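Local coordinates for mannosylglycerate hydrolase MGH1-like glycoside hydrolase domain-containing protein (Thermus thermophilus HB8, PDB 4WVA) that hydrolyses mannosylglycerate, a compatible solute of thermophiles, to mannose and glycerate, and can probably also split glucosylglycerate, as a GH63 glycoside hydrolase, at the interface of chains A and B. Coordinates in Å, arbitrary orientation; residue numbers count along the deposited sequence, not the author numbering. Chains: chain A/B, Uncharacterized protein.

Contact 1: the interface of chains A and B. Residues chain A 246, 249, 266-267; chain B 271-272, 275.
One face of the A:Tyr249 ring lies against B:Val271, whose CG1 methyl stands 4.0 Å above the plane of the ring atoms, over its centre. The ring also meets B:Ala275, with CE2 3.6 Å from the CB methyl, while its CZ comes 3.8 Å from the CA of B:Gly272; the small residues on this helix let the phenol come in close. CG of A:Tyr249 sits anti to the backbone N (chi1 167°), which sends the ring away from its own helix and towards chain B. The other flat group, the A:Arg246 guanidinium, has A:Ile266 CG2 from its own chain 3.4 Å above its plane, over the centre. Water 1 sits at its edge, in plane, taking an N-H from NH1 (3.0 Å) and passing its own hydrogen on to the carbonyl O of B:Val271 (2.8 Å). B:Val271 itself splits its two methyls: CG1 faces A:Ile266 CD1 at 3.9 Å as well as the tyrosine, and CG2 faces A:Val267 CG2. This largely apolar patch helps join two copies in the deposited assembly, perhaps not the biological one, by setting the C-terminal half of chain B helix 260-275 against helices 235-254 and 260-275 of chain A.

Contact 2: the interface of chains A and B. Residues chain A 112, 249-250, 253-254, 256; chain B 151, 153, 272, 275, 287, 289.
This is a mixed patch between two copies of the enzyme, an apolar centre flanked by hydrogen bonds, and it helps hold chains A and B together in the deposited assembly, which may not be the biological one. B:Trp287 fills the middle. A:Leu254 comes over the face of its six-membered ring, CD2 lying 3.9 Å from the centroid in a CH-pi contact, and A:Val253 approaches at the edge, in plane, with CB. A:Ala250 CB adds a contact to the far tip, CH2 of the indole, at 3.7 Å. A:Tyr249 finishes one side with a short hydrogen bond donated by its phenol OH to the carbonyl O of B:Thr151, 2.6 Å, the donor tilted 34° from the carbonyl plane and the acceptor lying at the ring's edge. On the other side A:Arg112, fully extended with CG anti to the backbone N (chi1 177°), donates a hydrogen bond from NH2 to B:Ala275 O at 3.2 Å; water 3 joins NH1 to that carbonyl. A:Ala250 CB covers one face of this guanidinium. A:Gln256 NE2 donates to A:Val253 O of its own chain at 3.0 Å, which fixes the amide beside B:Leu289 CD1. Water 2 links A:Leu254 O to B:Leu289 O. In the fold, the end of helix 235-254, the loop after it and helix 107-117 of chain A face strand 287-288 with B:Leu289 just beyond it, the separate loop of B:Thr151 and B:Leu153, and the end of helix 260-275 of chain B.

Contact 3: the interface of chains A and B. Residues chain A 258, 260, 263-264; chain B 150, 264, 268.
A charged, ring-centred patch joins the two copies here, and it ties chain B to chain A in the deposited assembly, though that pairing may not be the biological one. A:Tyr260 is sandwiched between two arginines. B:Arg150 stacks on one face, its plane 12° from the ring and NH1 3.5 Å from the centroid; B:Arg268 stacks on the opposite face, NH1 3.7 Å from the centroid, both cation-pi contacts. The extended B:Arg268 chain turns at its last torsion (chi4 -82°), laying the guanidinium flat on the ring while NH1 salt-bridges A:Glu263 OE1 at 2.8 Å. B:Arg150 grips A:Asp258 side-on: NE binds the syn lone pair of OD1 at 2.8 Å, and NH2 reaches the same oxygen from above the carboxylate plane at 3.3 Å. An alanine at B:Arg150 would probably leave A:Asp258 without its cross-chain partner and strip one face of the A:Tyr260 ring. A:Glu263 OE2 lies 2.6 Å from the carbonyl O of B:Arg150, a likely hydrogen bond if the carboxyl is protonated, though the proton is not seen. A:Asp258 is itself held from its own chain: the backbone N of A:Tyr260, at the start of helix 260-275, donates to OD2 at 2.8 Å, nearly along its C-O axis.

Contact 1: the interface of chains A and B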
loop_
_atom_site.group_PDB
_atom_site.type_symbol
_atom_site.label_atom_id
_atom_site.label_comp_id
_atom_site.label_asym_id
_atom_site.label_seq_id
_atom_site.Cartn_x
_atom_site.Cartn_y
_atom_site.Cartn_z
ATOM N N ARG A 246 9.684 3.638 9.247
ATOM C CA ARG A 246 8.342 4.078 9.608
ATOM C C ARG A 246 8.318 4.718 10.992
ATOM O O ARG A 246 7.660 5.751 11.222
ATOM C CB ARG A 246 7.364 2.892 9.589
ATOM C CG ARG A 246 7.187 2.284 8.218
ATOM C CD ARG A 246 6.018 2.836 7.479
ATOM N NE ARG A 246 5.829 2.159 6.188
ATOM C CZ ARG A 246 4.905 2.525 5.316
ATOM N NH1 ARG A 246 4.080 3.534 5.609
ATOM N NH2 ARG A 246 4.805 1.892 4.144
ATOM N N TYR A 249 10.207 8.118 10.980
ATOM C CA TYR A 249 9.299 9.112 10.415
ATOM C C TYR A 249 8.390 9.686 11.511
ATOM O O TYR A 249 8.232 10.898 11.653
ATOM C CB TYR A 249 8.459 8.493 9.291
ATOM C CG TYR A 249 7.301 9.395 8.899
ATOM C CD1 TYR A 249 7.467 10.386 7.935
ATOM C CD2 TYR A 249 6.067 9.284 9.518
ATOM C CE1 TYR A 249 6.433 11.246 7.601
ATOM C CE2 TYR A 249 5.023 10.144 9.192
ATOM C CZ TYR A 249 5.216 11.117 8.235
ATOM O OH TYR A 249 4.163 11.964 7.924
ATOM N N ILE A 266 11.062 5.089 2.974
ATOM C CA ILE A 266 9.884 4.273 3.273
ATOM C C ILE A 266 9.203 3.789 1.978
ATOM O O ILE A 266 8.870 2.614 1.831
ATOM C CB ILE A 266 8.892 5.082 4.137
ATOM C CG1 ILE A 266 9.472 5.289 5.546
ATOM C CG2 ILE A 266 7.550 4.376 4.197
ATOM C CD1 ILE A 266 8.691 6.235 6.426
ATOM N N VAL A 267 8.977 4.713 1.058
ATOM C CA VAL A 267 8.227 4.411 -0.147
ATOM C C VAL A 267 9.017 3.478 -1.049
ATOM O O VAL A 267 8.488 2.480 -1.509
ATOM C CB VAL A 267 7.817 5.707 -0.861
ATOM C CG1 VAL A 267 7.200 5.430 -2.219
ATOM C CG2 VAL A 267 6.850 6.457 0.038
ATOM N N VAL B 271 1.797 7.579 3.902
ATOM C CA VAL B 271 2.821 7.320 4.914
ATOM C C VAL B 271 2.414 7.987 6.230
ATOM O O VAL B 271 2.419 7.351 7.265
ATOM C CB VAL B 271 4.202 7.837 4.501
ATOM C CG1 VAL B 271 5.186 7.704 5.657
ATOM C CG2 VAL B 271 4.697 7.092 3.274
ATOM N N GLY B 272 2.037 9.258 6.157
ATOM C CA GLY B 272 1.671 10.019 7.358
ATOM C C GLY B 272 0.468 9.449 8.080
ATOM O O GLY B 272 0.471 9.267 9.290
ATOM N N ALA B 275 1.090 6.371 10.023
ATOM C CA ALA B 275 1.921 6.617 11.189
ATOM C C ALA B 275 1.089 6.874 12.445
ATOM O O ALA B 275 1.553 6.636 13.546
ATOM C CB ALA B 275 2.861 7.790 10.950
HETATM O O HOH W 1 3.750 5.043 8.127
#

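Contact 2: the interface of chains A and B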
loop_
_atom_site.group_PDB
_atom_site.type_symbol
_atom_site.label_atom_id
_atom_site.label_comp_id
_atom_site.label_asym_id
_atom_site.label_seq_id
_atom_site.Cartn_x
_atom_site.Cartn_y
_atom_site.Cartn_z
ATOM N N ARG A 112 11.339 5.002 19.382
ATOM C CA ARG A 112 9.974 5.538 19.290
ATOM C C ARG A 112 9.150 5.073 20.501
ATOM O O ARG A 112 8.411 5.846 21.114
ATOM C CB ARG A 112 9.287 5.120 17.994
ATOM C CG ARG A 112 7.852 5.626 17.941
ATOM C CD ARG A 112 7.120 5.181 16.687
ATOM N NE ARG A 112 5.744 5.683 16.695
ATOM C CZ ARG A 112 4.850 5.460 15.728
ATOM N NH1 ARG A 112 5.159 4.743 14.667
ATOM N NH2 ARG A 112 3.621 5.959 15.838
ATOM N N TYR A 249 10.207 8.118 10.980
ATOM C CA TYR A 249 9.299 9.112 10.415
ATOM C C TYR A 249 8.390 9.686 11.511
ATOM O O TYR A 249 8.232 10.898 11.653
ATOM C CB TYR A 249 8.459 8.493 9.291
ATOM C CG TYR A 249 7.301 9.395 8.899
ATOM C CD1 TYR A 249 7.467 10.386 7.935
ATOM C CD2 TYR A 249 6.067 9.284 9.518
ATOM C CE1 TYR A 249 6.433 11.246 7.601
ATOM C CE2 TYR A 249 5.023 10.144 9.192
ATOM C CZ TYR A 249 5.216 11.117 8.235
ATOM O OH TYR A 249 4.163 11.964 7.924
ATOM N N ALA A 250 7.782 8.801 12.298
ATOM C CA ALA A 250 6.868 9.237 13.345
ATOM C C ALA A 250 7.583 10.114 14.356
ATOM O O ALA A 250 7.091 11.175 14.728
ATOM C CB ALA A 250 6.214 8.034 14.019
ATOM N N VAL A 253 8.172 13.605 12.866
ATOM C CA VAL A 253 6.978 14.460 12.869
ATOM C C VAL A 253 6.692 14.950 14.286
ATOM O O VAL A 253 6.405 16.147 14.484
ATOM C CB VAL A 253 5.735 13.768 12.262
ATOM C CG1 VAL A 253 4.524 14.680 12.364
ATOM C CG2 VAL A 253 5.978 13.425 10.802
ATOM N N LEU A 254 6.739 14.046 15.259
ATOM C CA LEU A 254 6.468 14.404 16.659
ATOM C C LEU A 254 7.443 15.443 17.210
ATOM O O LEU A 254 7.035 16.329 17.976
ATOM C CB LEU A 254 6.438 13.166 17.542
ATOM C CG LEU A 254 5.243 12.228 17.305
ATOM C CD1 LEU A 254 5.449 10.916 17.999
ATOM C CD2 LEU A 254 3.942 12.870 17.783
ATOM N N GLN A 256 8.994 17.596 15.289
ATOM C CA GLN A 256 8.956 18.709 14.346
ATOM C C GLN A 256 10.278 18.898 13.606
ATOM O O GLN A 256 10.822 20.005 13.530
ATOM C CB GLN A 256 8.422 19.992 15.020
ATOM C CG GLN A 256 6.949 19.858 15.424
ATOM C CD GLN A 256 6.012 19.997 14.239
ATOM O OE1 GLN A 256 5.598 21.113 13.881
ATOM N NE2 GLN A 256 5.677 18.874 13.606
ATOM N N THR B 151 5.774 16.848 5.714
ATOM C CA THR B 151 5.494 15.579 6.362
ATOM C C THR B 151 4.473 14.719 5.640
ATOM O O THR B 151 4.431 13.500 5.859
ATOM C CB THR B 151 4.982 15.759 7.816
ATOM O OG1 THR B 151 3.667 16.348 7.821
ATOM C CG2 THR B 151 5.934 16.608 8.640
ATOM N N LEU B 153 1.339 15.237 6.367
ATOM C CA LEU B 153 0.224 15.475 7.286
ATOM C C LEU B 153 0.016 16.963 7.469
ATOM O O LEU B 153 0.986 17.721 7.543
ATOM C CB LEU B 153 0.507 14.838 8.641
ATOM C CG LEU B 153 0.543 13.319 8.629
ATOM C CD1 LEU B 153 1.327 12.793 9.815
ATOM C CD2 LEU B 153 -0.867 12.752 8.623
ATOM N N GLY B 272 2.037 9.258 6.157
ATOM C CA GLY B 272 1.671 10.019 7.358
ATOM C C GLY B 272 0.468 9.449 8.080
ATOM O O GLY B 272 0.471 9.267 9.290
ATOM N N ALA B 275 1.090 6.371 10.023
ATOM C CA ALA B 275 1.921 6.617 11.189
ATOM C C ALA B 275 1.089 6.874 12.445
ATOM O O ALA B 275 1.553 6.636 13.546
ATOM C CB ALA B 275 2.861 7.790 10.950
ATOM N N TRP B 287 -2.292 13.626 16.920
ATOM C CA TRP B 287 -1.036 13.989 17.546
ATOM C C TRP B 287 -0.983 15.453 17.957
ATOM O O TRP B 287 -1.410 16.341 17.221
ATOM C CB TRP B 287 0.131 13.689 16.624
ATOM C CG TRP B 287 0.430 12.252 16.386
ATOM C CD1 TRP B 287 -0.142 11.160 16.971
ATOM C CD2 TRP B 287 1.438 11.751 15.512
ATOM N NE1 TRP B 287 0.448 10.013 16.500
ATOM C CE2 TRP B 287 1.418 10.354 15.605
ATOM C CE3 TRP B 287 2.345 12.357 14.635
ATOM C CZ2 TRP B 287 2.282 9.546 14.866
ATOM C CZ3 TRP B 287 3.196 11.551 13.903
ATOM C CH2 TRP B 287 3.150 10.163 14.020
ATOM N N LEU B 289 1.390 18.384 18.499
ATOM C CA LEU B 289 2.744 18.762 18.061
ATOM C C LEU B 289 3.403 19.773 18.982
ATOM O O LEU B 289 4.617 19.985 18.887
ATOM C CB LEU B 289 2.755 19.276 16.637
ATOM C CG LEU B 289 2.317 18.302 15.531
ATOM C CD1 LEU B 289 2.491 18.966 14.179
ATOM C CD2 LEU B 289 3.061 16.989 15.572
HETATM O O HOH W 2 7.131 18.757 19.027
HETATM O O HOH W 3 2.423 3.745 13.643
#

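Contact 3: the interface of chains A and B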
loop_
_atom_site.group_PDB
_atom_site.type_symbol
_atom_site.label_atom_id
_atom_site.label_comp_id
_atom_site.label_asym_id
_atom_site.label_seq_id
_atom_site.Cartn_x
_atom_site.Cartn_y
_atom_site.Cartn_z
ATOM N N ASP A 258 12.061 17.753 9.665
ATOM C CA ASP A 258 11.589 17.532 8.289
ATOM C C ASP A 258 11.898 16.068 7.933
ATOM O O ASP A 258 13.048 15.673 7.934
ATOM C CB ASP A 258 12.277 18.522 7.326
ATOM C CG ASP A 258 11.835 18.358 5.879
ATOM O OD1 ASP A 258 11.485 19.365 5.196
ATOM O OD2 ASP A 258 11.844 17.219 5.400
ATOM N N TYR A 260 11.272 14.461 4.990
ATOM C CA TYR A 260 11.112 14.239 3.549
ATOM C C TYR A 260 12.031 13.104 3.095
ATOM O O TYR A 260 11.602 12.235 2.336
ATOM C CB TYR A 260 11.421 15.543 2.783
ATOM C CG TYR A 260 10.938 15.631 1.354
ATOM C CD1 TYR A 260 11.844 15.589 0.287
ATOM C CD2 TYR A 260 9.598 15.844 1.061
ATOM C CE1 TYR A 260 11.411 15.717 -1.026
ATOM C CE2 TYR A 260 9.160 15.975 -0.245
ATOM C CZ TYR A 260 10.068 15.910 -1.285
ATOM O OH TYR A 260 9.625 16.034 -2.589
ATOM N N GLU A 263 10.725 9.730 4.185
ATOM C CA GLU A 263 9.589 9.330 3.374
ATOM C C GLU A 263 10.044 8.586 2.105
ATOM O O GLU A 263 9.435 7.592 1.714
ATOM C CB GLU A 263 8.734 10.539 2.981
ATOM C CG GLU A 263 8.081 11.266 4.150
ATOM C CD GLU A 263 7.678 12.687 3.806
ATOM O OE1 GLU A 263 7.529 13.009 2.607
ATOM O OE2 GLU A 263 7.527 13.488 4.740
ATOM N N GLU A 264 11.106 9.072 1.475
ATOM C CA GLU A 264 11.631 8.400 0.283
ATOM C C GLU A 264 12.132 7.004 0.624
ATOM O O GLU A 264 11.857 6.053 -0.112
ATOM C CB GLU A 264 12.736 9.217 -0.386
ATOM C CG GLU A 264 12.379 10.687 -0.511
ATOM C CD GLU A 264 12.967 11.373 -1.723
ATOM O OE1 GLU A 264 13.913 10.824 -2.335
ATOM O OE2 GLU A 264 12.461 12.473 -2.056
ATOM N N ARG B 150 6.982 19.330 5.316
ATOM C CA ARG B 150 6.848 18.386 4.200
ATOM C C ARG B 150 6.589 16.953 4.684
ATOM O O ARG B 150 7.110 15.968 4.121
ATOM C CB ARG B 150 8.105 18.426 3.334
ATOM C CG ARG B 150 8.445 19.819 2.835
ATOM C CD ARG B 150 9.560 19.745 1.816
ATOM N NE ARG B 150 10.808 19.310 2.435
ATOM C CZ ARG B 150 11.898 18.951 1.761
ATOM N NH1 ARG B 150 11.906 18.970 0.430
ATOM N NH2 ARG B 150 12.980 18.554 2.425
ATOM N N GLU B 264 2.038 13.235 -5.341
ATOM C CA GLU B 264 2.957 13.396 -4.211
ATOM C C GLU B 264 2.190 13.543 -2.905
ATOM O O GLU B 264 2.558 12.926 -1.901
ATOM C CB GLU B 264 3.900 14.581 -4.414
ATOM C CG GLU B 264 4.493 14.621 -5.811
ATOM C CD GLU B 264 5.885 15.205 -5.884
ATOM O OE1 GLU B 264 6.315 15.879 -4.918
ATOM O OE2 GLU B 264 6.546 14.975 -6.927
ATOM N N ARG B 268 2.805 10.674 0.042
ATOM C CA ARG B 268 3.314 11.142 1.337
ATOM C C ARG B 268 2.234 11.125 2.412
ATOM O O ARG B 268 2.515 10.846 3.573
ATOM C CB ARG B 268 3.988 12.512 1.185
ATOM C CG ARG B 268 5.164 12.427 0.231
ATOM C CD ARG B 268 5.896 13.723 -0.059
ATOM N NE ARG B 268 6.836 13.526 -1.187
ATOM C CZ ARG B 268 8.061 12.993 -1.107
ATOM N NH1 ARG B 268 8.580 12.596 0.053
ATOM N NH2 ARG B 268 8.804 12.879 -2.205
#

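The three patches form one continuous interface: the C-alpha centres of contact 1 and contact 2 are about 9 Å apart, those of contacts 1 and 3 about 8 Å, and those of contacts 2 and 3 about 11 Å. A:Tyr249, B:Gly272 and B:Ala275 belong to both contact 1 and contact 2. Helix 260-275 serves all three on chain B, and on chain A it serves contacts 1 and 3, in different roles, since the interface is not an exact two-fold. All three centres lie about 29 to 38 Å from the catalytic A:Asp165 and A:Glu393, so the interface probably serves assembly or packing rather than hydrolysis directly.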